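Long-range contacts in beta-ketoacyl-[acyl-carrier-protein] synthase FabY (Pseudomonas aeruginosa, PDB 4CW4), which catalyses the condensation of acetyl-CoA with malonyl-ACP, giving the acetoacetyl-ACP primer from which fatty acid synthesis starts: residues His107-Leu112 / Arg154-Val159; Asp100-His105 / Tyr162-Val167; Ala135-Ala140 / Val147-His152. All coordinates share one frame; numbering follows the deposited sequence.

Contact 1: His107-Leu112 / Arg154-Val159; sequences HKVLEL and RCEFKV
The Phe157 ring is met obliquely by Leu112, whose side chain crosses it at about a right angle: CD1 lies 3.7 Å from Phe157 CD2 and CG is hardly farther. Val159 of the second subunit and Trp137 of the same chain also pack on this phenyl group. At the other end, the His107 imidazole has the carbonyl oxygen of Val159 at its edge, near the ring plane, and CB of Lys158 obliquely placed; ND1 bonds to the backbone oxygen of Leu246 of the second subunit. The Arg154 guanidinium, swung back by a bend at chi3 (-58°), reaches Glu111 with its plane 61° from the carboxylate; the salt bridge from NH1 to Glu111 OE1, 3.3 Å, includes only a weak, bent hydrogen bond. On the face of Leu110, Leu112, Phe157 and Val159, Leu110 CD2 touches Val159 CG1 at 3.6 Å. On the opposite face Val109 CG1 lies against the Glu156 carboxylate, 3.6 Å from CD, while CG2 runs beside Lys158 CD. Lys158 is bent at chi2 and chi3; its NZ forms a salt bridge to Asp160 of the second subunit. Six backbone hydrogen bonds join the strands through the pairs Lys108-Val159, Leu110-Phe157 and Leu112-Cys155; the straightest, 170° at hydrogen, runs from Leu110 N to Phe157 O. The strands form a twisted two-stranded antiparallel ribbon, and because residues 157-159 pair antiparallel with a strand of the second subunit, the arrangement is that of a sheet continued across a homodimer interface.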
ATOM      1  N   HIS A 107       4.586  26.150  13.466  1.00 12.76           N
ATOM      2  CA  HIS A 107       3.852  27.164  14.231  1.00 12.98           C
ATOM      3  C   HIS A 107       4.124  26.980  15.716  1.00 13.18           C
ATOM      4  O   HIS A 107       3.957  25.880  16.220  1.00 15.21           O
ATOM      5  CB  HIS A 107       2.336  27.020  14.045  1.00 13.64           C
ATOM      6  CG  HIS A 107       1.838  27.337  12.676  1.00 13.65           C
ATOM      7  ND1 HIS A 107       0.738  26.708  12.133  1.00 13.76           N
ATOM      8  CD2 HIS A 107       2.260  28.224  11.742  1.00 15.76           C
ATOM      9  CE1 HIS A 107       0.521  27.176  10.919  1.00 15.16           C
ATOM     10  NE2 HIS A 107       1.421  28.108  10.662  1.00 16.05           N
ATOM     11  N   LYS A 108       4.491  28.039  16.429  1.00 13.74           N
ATOM     12  CA  LYS A 108       4.432  28.010  17.885  1.00 14.08           C
ATOM     13  C   LYS A 108       3.066  28.480  18.327  1.00 13.63           C
ATOM     14  O   LYS A 108       2.464  29.334  17.682  1.00 13.76           O
ATOM     15  CB  LYS A 108       5.460  28.948  18.509  1.00 13.53           C
ATOM     16  CG  LYS A 108       6.889  28.451  18.474  1.00 14.75           C
ATOM     17  CD  LYS A 108       7.742  29.353  19.350  1.00 15.23           C
ATOM     18  CE  LYS A 108       9.201  28.964  19.345  1.00 15.78           C
ATOM     19  NZ  LYS A 108       9.958  29.839  20.276  1.00 16.06           N
ATOM     20  N   VAL A 109       2.612  27.942  19.450  1.00 13.97           N
ATOM     21  CA  VAL A 109       1.453  28.470  20.147  1.00 14.16           C
ATOM     22  C   VAL A 109       1.917  29.683  20.953  1.00 14.53           C
ATOM     23  O   VAL A 109       2.771  29.569  21.829  1.00 17.33           O
ATOM     24  CB  VAL A 109       0.825  27.440  21.075  1.00 15.86           C
ATOM     25  CG1 VAL A 109      -0.320  28.068  21.890  1.00 17.66           C
ATOM     26  CG2 VAL A 109       0.326  26.240  20.272  1.00 17.53           C
ATOM     27  N   LEU A 110       1.351  30.837  20.630  1.00 13.82           N
ATOM     28  CA  LEU A 110       1.651  32.071  21.337  1.00 14.09           C
ATOM     29  C   LEU A 110       0.426  32.469  22.145  1.00 15.45           C
ATOM     30  O   LEU A 110      -0.613  32.838  21.588  1.00 16.42           O
ATOM     31  CB  LEU A 110       2.025  33.158  20.331  1.00 15.47           C
ATOM     32  CG  LEU A 110       2.254  34.564  20.878  1.00 16.75           C
ATOM     33  CD1 LEU A 110       3.400  34.596  21.874  1.00 17.20           C
ATOM     34  CD2 LEU A 110       2.527  35.520  19.736  1.00 18.27           C
ATOM     35  N   GLU A 111       0.543  32.354  23.461  1.00 16.49           N
ATOM     36  CA  GLU A 111      -0.549  32.722  24.344  1.00 21.46           C
ATOM     37  C   GLU A 111      -0.475  34.205  24.639  1.00 24.14           C
ATOM     38  O   GLU A 111       0.424  34.650  25.346  1.00 25.83           O
ATOM     39  CB  GLU A 111      -0.474  31.933  25.651  1.00 26.04           C
ATOM     40  CG  GLU A 111      -0.634  30.441  25.469  1.00 30.66           C
ATOM     41  CD  GLU A 111      -0.508  29.678  26.776  1.00 34.77           C
ATOM     42  OE1 GLU A 111      -1.361  29.887  27.670  1.00 37.20           O
ATOM     43  OE2 GLU A 111       0.444  28.878  26.912  1.00 35.85           O
ATOM     44  N   LEU A 112      -1.416  34.963  24.091  1.00 25.43           N
ATOM     45  CA  LEU A 112      -1.480  36.395  24.358  1.00 29.96           C
ATOM     46  C   LEU A 112      -2.512  36.678  25.408  1.00 33.73           C
ATOM     47  O   LEU A 112      -3.652  36.249  25.298  1.00 33.12           O
ATOM     48  CB  LEU A 112      -1.812  37.173  23.095  1.00 30.96           C
ATOM     49  CG  LEU A 112      -0.756  37.059  22.004  1.00 32.27           C
ATOM     50  CD1 LEU A 112      -0.961  38.151  20.981  1.00 32.80           C
ATOM     51  CD2 LEU A 112       0.647  37.109  22.593  1.00 32.55           C
ATOM     52  N   ARG A 154      -6.822  35.758  27.941  1.00 35.23           N
ATOM     53  CA  ARG A 154      -5.752  34.998  27.303  1.00 34.66           C
ATOM     54  C   ARG A 154      -6.318  34.197  26.142  1.00 31.51           C
ATOM     55  O   ARG A 154      -7.371  33.588  26.252  1.00 32.28           O
ATOM     56  CB  ARG A 154      -5.077  34.027  28.281  1.00 37.66           C
ATOM     57  CG  ARG A 154      -3.877  33.298  27.672  1.00 41.18           C
ATOM     58  CD  ARG A 154      -3.360  32.184  28.561  1.00 44.33           C
ATOM     59  NE  ARG A 154      -2.964  32.634  29.894  1.00 46.95           N
ATOM     60  CZ  ARG A 154      -2.563  31.820  30.870  1.00 48.87           C
ATOM     61  NH1 ARG A 154      -2.505  30.506  30.668  1.00 49.88           N
ATOM     62  NH2 ARG A 154      -2.222  32.316  32.053  1.00 49.34           N
ATOM     63  N   CYS A 155      -5.616  34.187  25.022  1.00 27.65           N
ATOM     64  CA  CYS A 155      -5.983  33.275  23.962  1.00 25.80           C
ATOM     65  C   CYS A 155      -4.758  32.877  23.181  1.00 21.85           C
ATOM     66  O   CYS A 155      -3.676  33.426  23.372  1.00 22.94           O
ATOM     67  CB  CYS A 155      -7.029  33.881  23.051  1.00 27.64           C
ATOM     68  SG  CYS A 155      -6.455  35.305  22.208  1.00 29.32           S
ATOM     69  N   GLU A 156      -4.953  31.898  22.314  1.00 19.67           N
ATOM     70  CA  GLU A 156      -3.863  31.263  21.615  1.00 19.77           C
ATOM     71  C   GLU A 156      -3.866  31.646  20.157  1.00 19.22           C
ATOM     72  O   GLU A 156      -4.832  31.412  19.439  1.00 23.25           O
ATOM     73  CB  GLU A 156      -3.991  29.744  21.713  1.00 21.92           C
ATOM     74  CG  GLU A 156      -3.748  29.208  23.105  1.00 25.86           C
ATOM     75  CD  GLU A 156      -3.670  27.705  23.126  1.00 29.01           C
ATOM     76  OE1 GLU A 156      -3.922  27.089  22.075  1.00 30.14           O
ATOM     77  OE2 GLU A 156      -3.351  27.145  24.190  1.00 31.28           O
ATOM     78  N   PHE A 157      -2.777  32.247  19.732  1.00 15.41           N
ATOM     79  CA  PHE A 157      -2.491  32.417  18.323  1.00 14.39           C
ATOM     80  C   PHE A 157      -1.429  31.409  17.921  1.00 14.37           C
ATOM     81  O   PHE A 157      -0.674  30.925  18.758  1.00 16.32           O
ATOM     82  CB  PHE A 157      -1.981  33.830  18.058  1.00 16.41           C
ATOM     83  CG  PHE A 157      -3.031  34.865  18.237  1.00 20.39           C
ATOM     84  CD1 PHE A 157      -4.002  35.020  17.288  1.00 22.38           C
ATOM     85  CD2 PHE A 157      -3.083  35.652  19.373  1.00 23.51           C
ATOM     86  CE1 PHE A 157      -5.008  35.950  17.437  1.00 23.83           C
ATOM     87  CE2 PHE A 157      -4.075  36.577  19.515  1.00 24.60           C
ATOM     88  CZ  PHE A 157      -5.040  36.729  18.530  1.00 23.68           C
ATOM     89  N   LYS A 158      -1.388  31.102  16.637  1.00 12.75           N
ATOM     90  CA  LYS A 158      -0.263  30.356  16.083  1.00 12.55           C
ATOM     91  C   LYS A 158       0.603  31.303  15.264  1.00 12.97           C
ATOM     92  O   LYS A 158       0.093  32.078  14.456  1.00 14.73           O
ATOM     93  CB  LYS A 158      -0.735  29.191  15.227  1.00 13.99           C
ATOM     94  CG  LYS A 158      -0.930  27.848  16.006  1.00 15.73           C
ATOM     95  CD  LYS A 158      -1.774  27.972  17.279  1.00 17.79           C
ATOM     96  CE  LYS A 158      -3.257  28.226  16.991  1.00 20.10           C
ATOM     97  NZ  LYS A 158      -4.145  28.117  18.228  1.00 22.76           N
ATOM     98  N   VAL A 159       1.910  31.269  15.513  1.00 13.34           N
ATOM     99  CA  VAL A 159       2.850  32.153  14.818  1.00 12.66           C
ATOM    100  C   VAL A 159       3.911  31.337  14.075  1.00 12.33           C
ATOM    101  O   VAL A 159       4.371  30.310  14.564  1.00 11.88           O
ATOM    102  CB  VAL A 159       3.525  33.149  15.809  1.00 14.10           C
ATOM    103  CG1 VAL A 159       2.520  34.075  16.405  1.00 18.59           C
ATOM    104  CG2 VAL A 159       4.286  32.423  16.914  1.00 14.92           C
TER

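Contact 2: Asp100-His105 / Tyr162-Val167; sequences DPDAVH and YRALTV
Val104 carries the apolar side of this contact. From its CB, 4.0 Å from the Arg163 carbonyl oxygen, the branches part: CG2, in the crowded position between backbone N and carbonyl carbon, lies 3.3 Å from Arg163 O and 3.5 Å from Arg163 CG, and touches Leu165 CD2, whereas CG1 meets CG and CD1 of Leu165, whose side chain crosses the valine at about a right angle. In the backbone, Val104 N donates to Arg163 O along an almost straight path (173° at hydrogen), and Arg163 N returns a bond to a lone pair of Val104 O. Ala103 and Val104 together face Arg163, a classic beta bulge. It follows a type I turn, Asp100 to Ala103, whose start is also an Asx turn: Asp100 OD1 takes the Asp102 N-H from above the carboxylate plane. Pro101 O then receives Leu165 N at 2.8 Å, extending the pairing past the strands. On the other face His105 CB rests 3.7 Å from Tyr162 CE2, and the imidazole turns its edge toward the phenol face in an offset edge-to-face pair, planes 65° apart. His105 NE2 bonds to Asp160 OD1, which would help to hold the ring's rotation and tend to raise its basicity. Asp102 is gripped by Lys168 and Arg93, so its carboxylate is probably ionised, and the turn carries a charged residue beside the apolar Val104-Leu165 contact.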
ATOM      1  N   ASP A 100      15.845  23.556   4.418  1.00 12.06           N
ATOM      2  CA  ASP A 100      16.993  23.993   5.170  1.00 12.03           C
ATOM      3  C   ASP A 100      16.963  23.258   6.500  1.00 11.60           C
ATOM      4  O   ASP A 100      16.111  23.544   7.339  1.00 11.42           O
ATOM      5  CB  ASP A 100      16.921  25.506   5.392  1.00 12.34           C
ATOM      6  CG  ASP A 100      18.129  26.065   6.121  1.00 12.52           C
ATOM      7  OD1 ASP A 100      18.867  25.310   6.784  1.00 13.12           O
ATOM      8  OD2 ASP A 100      18.305  27.300   6.053  1.00 13.48           O
ATOM      9  N   PRO A 101      17.926  22.354   6.733  1.00 11.78           N
ATOM     10  CA  PRO A 101      17.808  21.553   7.950  1.00 12.22           C
ATOM     11  C   PRO A 101      18.127  22.336   9.219  1.00 11.57           C
ATOM     12  O   PRO A 101      18.014  21.773  10.295  1.00 13.03           O
ATOM     13  CB  PRO A 101      18.812  20.413   7.709  1.00 12.24           C
ATOM     14  CG  PRO A 101      19.844  21.063   6.837  1.00 11.74           C
ATOM     15  CD  PRO A 101      19.076  21.929   5.907  1.00 11.97           C
ATOM     16  N   ASP A 102      18.530  23.601   9.084  1.00 11.24           N
ATOM     17  CA  ASP A 102      18.636  24.498  10.226  1.00 11.76           C
ATOM     18  C   ASP A 102      17.472  25.496  10.325  1.00 12.51           C
ATOM     19  O   ASP A 102      17.452  26.342  11.219  1.00 13.85           O
ATOM     20  CB  ASP A 102      19.955  25.262  10.151  1.00 12.72           C
ATOM     21  CG  ASP A 102      21.145  24.361  10.341  1.00 14.83           C
ATOM     22  OD1 ASP A 102      21.176  23.642  11.372  1.00 15.48           O
ATOM     23  OD2 ASP A 102      22.035  24.350   9.462  1.00 16.39           O
ATOM     24  N   ALA A 103      16.500  25.399   9.423  1.00 11.65           N
ATOM     25  CA  ALA A 103      15.403  26.365   9.418  1.00 13.20           C
ATOM     26  C   ALA A 103      14.159  25.802   8.738  1.00 12.72           C
ATOM     27  O   ALA A 103      13.829  26.156   7.588  1.00 13.76           O
ATOM     28  CB  ALA A 103      15.834  27.668   8.758  1.00 13.44           C
ATOM     29  N   VAL A 104      13.469  24.919   9.449  1.00 12.22           N
ATOM     30  CA  VAL A 104      12.208  24.370   8.953  1.00 12.75           C
ATOM     31  C   VAL A 104      11.061  25.077   9.644  1.00 12.35           C
ATOM     32  O   VAL A 104      11.086  25.323  10.850  1.00 13.41           O
ATOM     33  CB  VAL A 104      12.111  22.811   9.100  1.00 14.69           C
ATOM     34  CG1 VAL A 104      13.197  22.111   8.300  1.00 14.83           C
ATOM     35  CG2 VAL A 104      12.188  22.372  10.530  1.00 17.47           C
ATOM     36  N   HIS A 105      10.048  25.400   8.860  1.00 13.92           N
ATOM     37  CA  HIS A 105       8.886  26.114   9.341  1.00 14.78           C
ATOM     38  C   HIS A 105       8.000  25.248  10.228  1.00 15.01           C
ATOM     39  O   HIS A 105       7.796  24.056   9.969  1.00 17.46           O
ATOM     40  CB  HIS A 105       8.061  26.630   8.158  1.00 16.22           C
ATOM     41  CG  HIS A 105       6.760  27.257   8.560  1.00 17.50           C
ATOM     42  ND1 HIS A 105       5.579  26.547   8.611  1.00 18.76           N
ATOM     43  CD2 HIS A 105       6.454  28.528   8.920  1.00 17.47           C
ATOM     44  CE1 HIS A 105       4.604  27.347   9.008  1.00 18.19           C
ATOM     45  NE2 HIS A 105       5.107  28.556   9.188  1.00 18.65           N
ATOM     46  N   TYR A 162      10.815  28.992  13.096  1.00 12.12           N
ATOM     47  CA  TYR A 162      11.772  28.157  12.384  1.00 11.53           C
ATOM     48  C   TYR A 162      12.647  27.390  13.346  1.00 11.56           C
ATOM     49  O   TYR A 162      13.127  27.935  14.338  1.00 12.62           O
ATOM     50  CB  TYR A 162      12.589  29.022  11.416  1.00 12.59           C
ATOM     51  CG  TYR A 162      11.664  29.625  10.401  1.00 15.00           C
ATOM     52  CD1 TYR A 162      11.016  30.829  10.642  1.00 17.05           C
ATOM     53  CD2 TYR A 162      11.366  28.939   9.231  1.00 17.93           C
ATOM     54  CE1 TYR A 162      10.105  31.338   9.730  1.00 20.32           C
ATOM     55  CE2 TYR A 162      10.469  29.446   8.314  1.00 20.36           C
ATOM     56  CZ  TYR A 162       9.843  30.642   8.565  1.00 22.42           C
ATOM     57  OH  TYR A 162       8.944  31.146   7.640  1.00 27.12           O
ATOM     58  N   ARG A 163      12.858  26.109  13.052  1.00 12.08           N
ATOM     59  CA  ARG A 163      13.656  25.264  13.929  1.00 12.36           C
ATOM     60  C   ARG A 163      14.651  24.438  13.140  1.00 12.30           C
ATOM     61  O   ARG A 163      14.526  24.280  11.930  1.00 12.78           O
ATOM     62  CB  ARG A 163      12.760  24.348  14.768  1.00 13.23           C
ATOM     63  CG  ARG A 163      11.989  23.313  13.937  1.00 14.16           C
ATOM     64  CD  ARG A 163      11.052  22.483  14.788  1.00 16.74           C
ATOM     65  NE  ARG A 163      11.801  21.712  15.781  1.00 20.31           N
ATOM     66  CZ  ARG A 163      12.355  20.523  15.565  1.00 21.38           C
ATOM     67  NH1 ARG A 163      12.232  19.919  14.391  1.00 21.52           N
ATOM     68  NH2 ARG A 163      13.036  19.937  16.538  1.00 22.94           N
ATOM     69  N   ALA A 164      15.633  23.905  13.851  1.00 12.66           N
ATOM     70  CA  ALA A 164      16.626  23.039  13.244  1.00 12.28           C
ATOM     71  C   ALA A 164      16.225  21.585  13.452  1.00 13.89           C
ATOM     72  O   ALA A 164      15.709  21.221  14.500  1.00 15.93           O
ATOM     73  CB  ALA A 164      17.981  23.297  13.833  1.00 13.36           C
ATOM     74  N   LEU A 165      16.448  20.770  12.429  1.00 13.51           N
ATOM     75  CA  LEU A 165      16.291  19.323  12.554  1.00 13.72           C
ATOM     76  C   LEU A 165      17.572  18.759  13.151  1.00 13.32           C
ATOM     77  O   LEU A 165      18.660  19.283  12.923  1.00 14.02           O
ATOM     78  CB  LEU A 165      16.057  18.695  11.180  1.00 13.91           C
ATOM     79  CG  LEU A 165      14.842  19.149  10.370  1.00 15.20           C
ATOM     80  CD1 LEU A 165      14.869  18.543   8.976  1.00 15.98           C
ATOM     81  CD2 LEU A 165      13.559  18.740  11.072  1.00 17.34           C
ATOM     82  N   THR A 166      17.463  17.682  13.912  1.00 13.57           N
ATOM     83  CA  THR A 166      18.665  17.032  14.439  1.00 13.87           C
ATOM     84  C   THR A 166      19.438  16.273  13.348  1.00 13.21           C
ATOM     85  O   THR A 166      20.599  15.957  13.526  1.00 14.60           O
ATOM     86  CB  THR A 166      18.327  16.050  15.556  1.00 15.21           C
ATOM     87  OG1 THR A 166      17.490  15.027  15.023  1.00 15.29           O
ATOM     88  CG2 THR A 166      17.623  16.773  16.719  1.00 16.28           C
ATOM     89  N   VAL A 167      18.767  15.978  12.240  1.00 11.84           N
ATOM     90  CA  VAL A 167      19.323  15.250  11.100  1.00 11.07           C
ATOM     91  C   VAL A 167      19.621  16.244   9.987  1.00 11.72           C
ATOM     92  O   VAL A 167      18.783  17.094   9.679  1.00 13.16           O
ATOM     93  CB  VAL A 167      18.290  14.200  10.617  1.00 11.12           C
ATOM     94  CG1 VAL A 167      18.669  13.588   9.271  1.00 12.02           C
ATOM     95  CG2 VAL A 167      18.132  13.124  11.686  1.00 12.87           C
TER

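Contact 3: Ala135-Ala140 / Val147-His152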
ATOM      1  N   ALA A 135     -16.225  34.866  21.993  1.00 21.44           N
ATOM      2  CA  ALA A 135     -17.238  35.645  22.685  1.00 21.44           C
ATOM      3  C   ALA A 135     -16.666  36.801  23.498  1.00 20.85           C
ATOM      4  O   ALA A 135     -17.349  37.800  23.728  1.00 20.92           O
ATOM      5  CB  ALA A 135     -18.082  34.739  23.573  1.00 22.97           C
ATOM      6  N   ASN A 136     -15.406  36.680  23.910  1.00 21.15           N
ATOM      7  CA  ASN A 136     -14.806  37.639  24.816  1.00 22.17           C
ATOM      8  C   ASN A 136     -14.184  38.804  24.054  1.00 22.50           C
ATOM      9  O   ASN A 136     -13.936  39.842  24.655  1.00 24.94           O
ATOM     10  CB  ASN A 136     -13.765  36.928  25.697  1.00 23.73           C
ATOM     11  CG  ASN A 136     -13.480  37.656  26.991  1.00 25.60           C
ATOM     12  OD1 ASN A 136     -12.448  38.333  27.132  1.00 28.14           O
ATOM     13  ND2 ASN A 136     -14.384  37.521  27.951  1.00 25.24           N
ATOM     14  N   TRP A 137     -13.948  38.643  22.743  1.00 20.03           N
ATOM     15  CA  TRP A 137     -13.371  39.712  21.916  1.00 20.98           C
ATOM     16  C   TRP A 137     -14.363  40.861  21.693  1.00 22.08           C
ATOM     17  O   TRP A 137     -15.557  40.640  21.496  1.00 24.19           O
ATOM     18  CB  TRP A 137     -12.908  39.191  20.542  1.00 19.01           C
ATOM     19  CG  TRP A 137     -11.747  38.232  20.558  1.00 17.85           C
ATOM     20  CD1 TRP A 137     -11.219  37.592  21.637  1.00 18.05           C
ATOM     21  CD2 TRP A 137     -10.961  37.822  19.425  1.00 17.00           C
ATOM     22  NE1 TRP A 137     -10.160  36.804  21.250  1.00 18.21           N
ATOM     23  CE2 TRP A 137      -9.982  36.926  19.897  1.00 17.47           C
ATOM     24  CE3 TRP A 137     -10.997  38.126  18.060  1.00 18.19           C
ATOM     25  CZ2 TRP A 137      -9.043  36.334  19.050  1.00 18.85           C
ATOM     26  CZ3 TRP A 137     -10.062  37.543  17.225  1.00 19.40           C
ATOM     27  CH2 TRP A 137      -9.101  36.652  17.725  1.00 19.15           C
ATOM     28  N   SER A 138     -13.836  42.081  21.721  1.00 21.09           N
ATOM     29  CA  SER A 138     -14.571  43.286  21.354  1.00 21.15           C
ATOM     30  C   SER A 138     -14.393  43.559  19.878  1.00 19.97           C
ATOM     31  O   SER A 138     -13.287  43.424  19.371  1.00 19.26           O
ATOM     32  CB  SER A 138     -13.981  44.512  22.079  1.00 21.50           C
ATOM     33  OG  SER A 138     -14.096  44.422  23.472  1.00 22.28           O
ATOM     34  N   ILE A 139     -15.459  43.992  19.210  1.00 19.86           N
ATOM     35  CA  ILE A 139     -15.400  44.406  17.811  1.00 22.65           C
ATOM     36  C   ILE A 139     -16.148  45.708  17.647  1.00 24.46           C
ATOM     37  O   ILE A 139     -17.255  45.866  18.181  1.00 23.58           O
ATOM     38  CB  ILE A 139     -16.122  43.416  16.879  1.00 25.44           C
ATOM     39  CG1 ILE A 139     -15.839  41.985  17.289  1.00 27.18           C
ATOM     40  CG2 ILE A 139     -15.721  43.664  15.432  1.00 25.75           C
ATOM     41  CD1 ILE A 139     -14.411  41.537  17.037  1.00 27.61           C
ATOM     42  N   ALA A 140     -15.557  46.641  16.905  1.00 26.41           N
ATOM     43  CA  ALA A 140     -16.230  47.891  16.594  1.00 30.02           C
ATOM     44  C   ALA A 140     -15.964  48.253  15.145  1.00 32.42           C
ATOM     45  O   ALA A 140     -14.965  47.821  14.571  1.00 31.68           O
ATOM     46  CB  ALA A 140     -15.753  48.987  17.508  1.00 31.03           C
ATOM     47  N   VAL A 147     -12.399  46.266  10.856  1.00 29.22           N
ATOM     48  CA  VAL A 147     -12.969  46.408  12.192  1.00 27.17           C
ATOM     49  C   VAL A 147     -11.862  46.546  13.224  1.00 24.97           C
ATOM     50  O   VAL A 147     -10.731  46.117  13.003  1.00 24.12           O
ATOM     51  CB  VAL A 147     -13.870  45.206  12.585  1.00 27.62           C
ATOM     52  CG1 VAL A 147     -15.130  45.172  11.724  1.00 27.92           C
ATOM     53  CG2 VAL A 147     -13.103  43.884  12.495  1.00 27.20           C
ATOM     54  N   LEU A 148     -12.216  47.144  14.354  1.00 23.05           N
ATOM     55  CA  LEU A 148     -11.292  47.338  15.465  1.00 22.17           C
ATOM     56  C   LEU A 148     -11.546  46.264  16.514  1.00 20.06           C
ATOM     57  O   LEU A 148     -12.624  46.180  17.078  1.00 20.64           O
ATOM     58  CB  LEU A 148     -11.478  48.728  16.063  1.00 23.88           C
ATOM     59  CG  LEU A 148     -10.505  49.103  17.180  1.00 25.29           C
ATOM     60  CD1 LEU A 148      -9.052  49.105  16.697  1.00 25.37           C
ATOM     61  CD2 LEU A 148     -10.884  50.469  17.773  1.00 26.46           C
ATOM     62  N   VAL A 149     -10.549  45.428  16.757  1.00 18.28           N
ATOM     63  CA  VAL A 149     -10.695  44.293  17.656  1.00 16.72           C
ATOM     64  C   VAL A 149      -9.887  44.506  18.921  1.00 16.06           C
ATOM     65  O   VAL A 149      -8.756  44.973  18.860  1.00 15.92           O
ATOM     66  CB  VAL A 149     -10.168  43.019  16.979  1.00 15.86           C
ATOM     67  CG1 VAL A 149     -10.390  41.811  17.863  1.00 17.23           C
ATOM     68  CG2 VAL A 149     -10.850  42.839  15.632  1.00 16.97           C
ATOM     69  N   SER A 150     -10.466  44.166  20.063  1.00 15.50           N
ATOM     70  CA  SER A 150      -9.724  44.140  21.321  1.00 15.82           C
ATOM     71  C   SER A 150      -9.976  42.851  22.051  1.00 16.48           C
ATOM     72  O   SER A 150     -11.075  42.311  22.034  1.00 17.72           O
ATOM     73  CB  SER A 150     -10.079  45.317  22.231  1.00 18.52           C
ATOM     74  OG  SER A 150      -9.723  46.521  21.608  1.00 20.83           O
ATOM     75  N   ILE A 151      -8.922  42.361  22.682  1.00 17.30           N
ATOM     76  CA  ILE A 151      -8.918  41.080  23.363  1.00 20.15           C
ATOM     77  C   ILE A 151      -8.739  41.341  24.852  1.00 24.26           C
ATOM     78  O   ILE A 151      -7.919  42.172  25.247  1.00 25.75           O
ATOM     79  CB  ILE A 151      -7.777  40.192  22.817  1.00 20.39           C
ATOM     80  CG1 ILE A 151      -8.068  39.818  21.359  1.00 19.21           C
ATOM     81  CG2 ILE A 151      -7.604  38.956  23.678  1.00 21.88           C
ATOM     82  CD1 ILE A 151      -6.931  39.081  20.652  1.00 19.66           C
ATOM     83  N   HIS A 152      -9.503  40.624  25.668  1.00 26.34           N
ATOM     84  CA  HIS A 152      -9.549  40.880  27.116  1.00 28.87           C
ATOM     85  C   HIS A 152      -9.147  39.679  27.960  1.00 33.71           C
ATOM     86  O   HIS A 152      -8.969  39.802  29.182  1.00 36.50           O
ATOM     87  CB  HIS A 152     -10.955  41.300  27.508  1.00 25.46           C
ATOM     88  CG  HIS A 152     -11.496  42.387  26.645  1.00 20.73           C
ATOM     89  ND1 HIS A 152     -11.093  43.694  26.787  1.00 18.47           N
ATOM     90  CD2 HIS A 152     -12.319  42.362  25.575  1.00 19.51           C
ATOM     91  CE1 HIS A 152     -11.688  44.435  25.872  1.00 18.15           C
ATOM     92  NE2 HIS A 152     -12.442  43.651  25.125  1.00 18.59           N
TER
HETATM   93  O   HOH W   1     -10.897  38.692  24.979  1.00 27.16           O
HETATM   94  O   HOH W   2     -11.887  38.534  30.168  1.00 29.29           O
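Asn136 begins the contact with its amide oxygen: OD1 sits 3.3 Å from His152 CB and accepts from two waters, one taking the His152 N-H at 2.5 Å, the other giving a weak bond to His152 O. The backbone oxygen of Asn136 lies in the plane of the His152 imidazole at its edge, 3.1 Å from CD2. Trp137 then lays its indole over Ile151, whose CG1 stands 3.7 Å from the five-membered ring centroid and 11° off the normal, a CH-pi contact; Trp137 CE3 meets Val149 CG1. Ser138 opens the paired part of a beta hairpin, strands 138-141 and 147-151, with strand 120-124 pairing along the other edge of the second strand. Its backbone exchanges two hydrogen bonds with Ser150. Its OG, anti to the carbonyl carbon (chi1 -63°), makes a very short bond of 2.5 Å to His152 NE2, either atom being a possible donor. Ile139 turns to the other face, where CG2 touches Val147 CB at 3.7 Å and CD1 runs alongside Val149 CG2. Ala140 ends the segment in a hydrogen-bonded pair with Leu148, Leu148 N giving the straighter bond, 171° at hydrogen, to Ala140 O.

In the fold
From the N terminus, the chain passes the turn at 100-103 and runs out along strand 104-112, first through contact 2 and then contact 1. It next enters strand 120-124 and the hairpin of strands 138-141 and 147-151, where contact 3 closes the smallest loop. Strand 155-163 leads back, closing contact 1 around contact 3 and then contact 2 around both; the loops nest without crossing. Contacts 1 and 3 touch where Phe157 CZ packs on Ile151 CD1, joining the hairpin to the ribbon. At the far end of contact 2 the chain leaves the ribbon, and Leu165 and Val167 pack on helix 319-327, the Val167 side chain lying about 11 Å from that of His477, a predicted active-site residue.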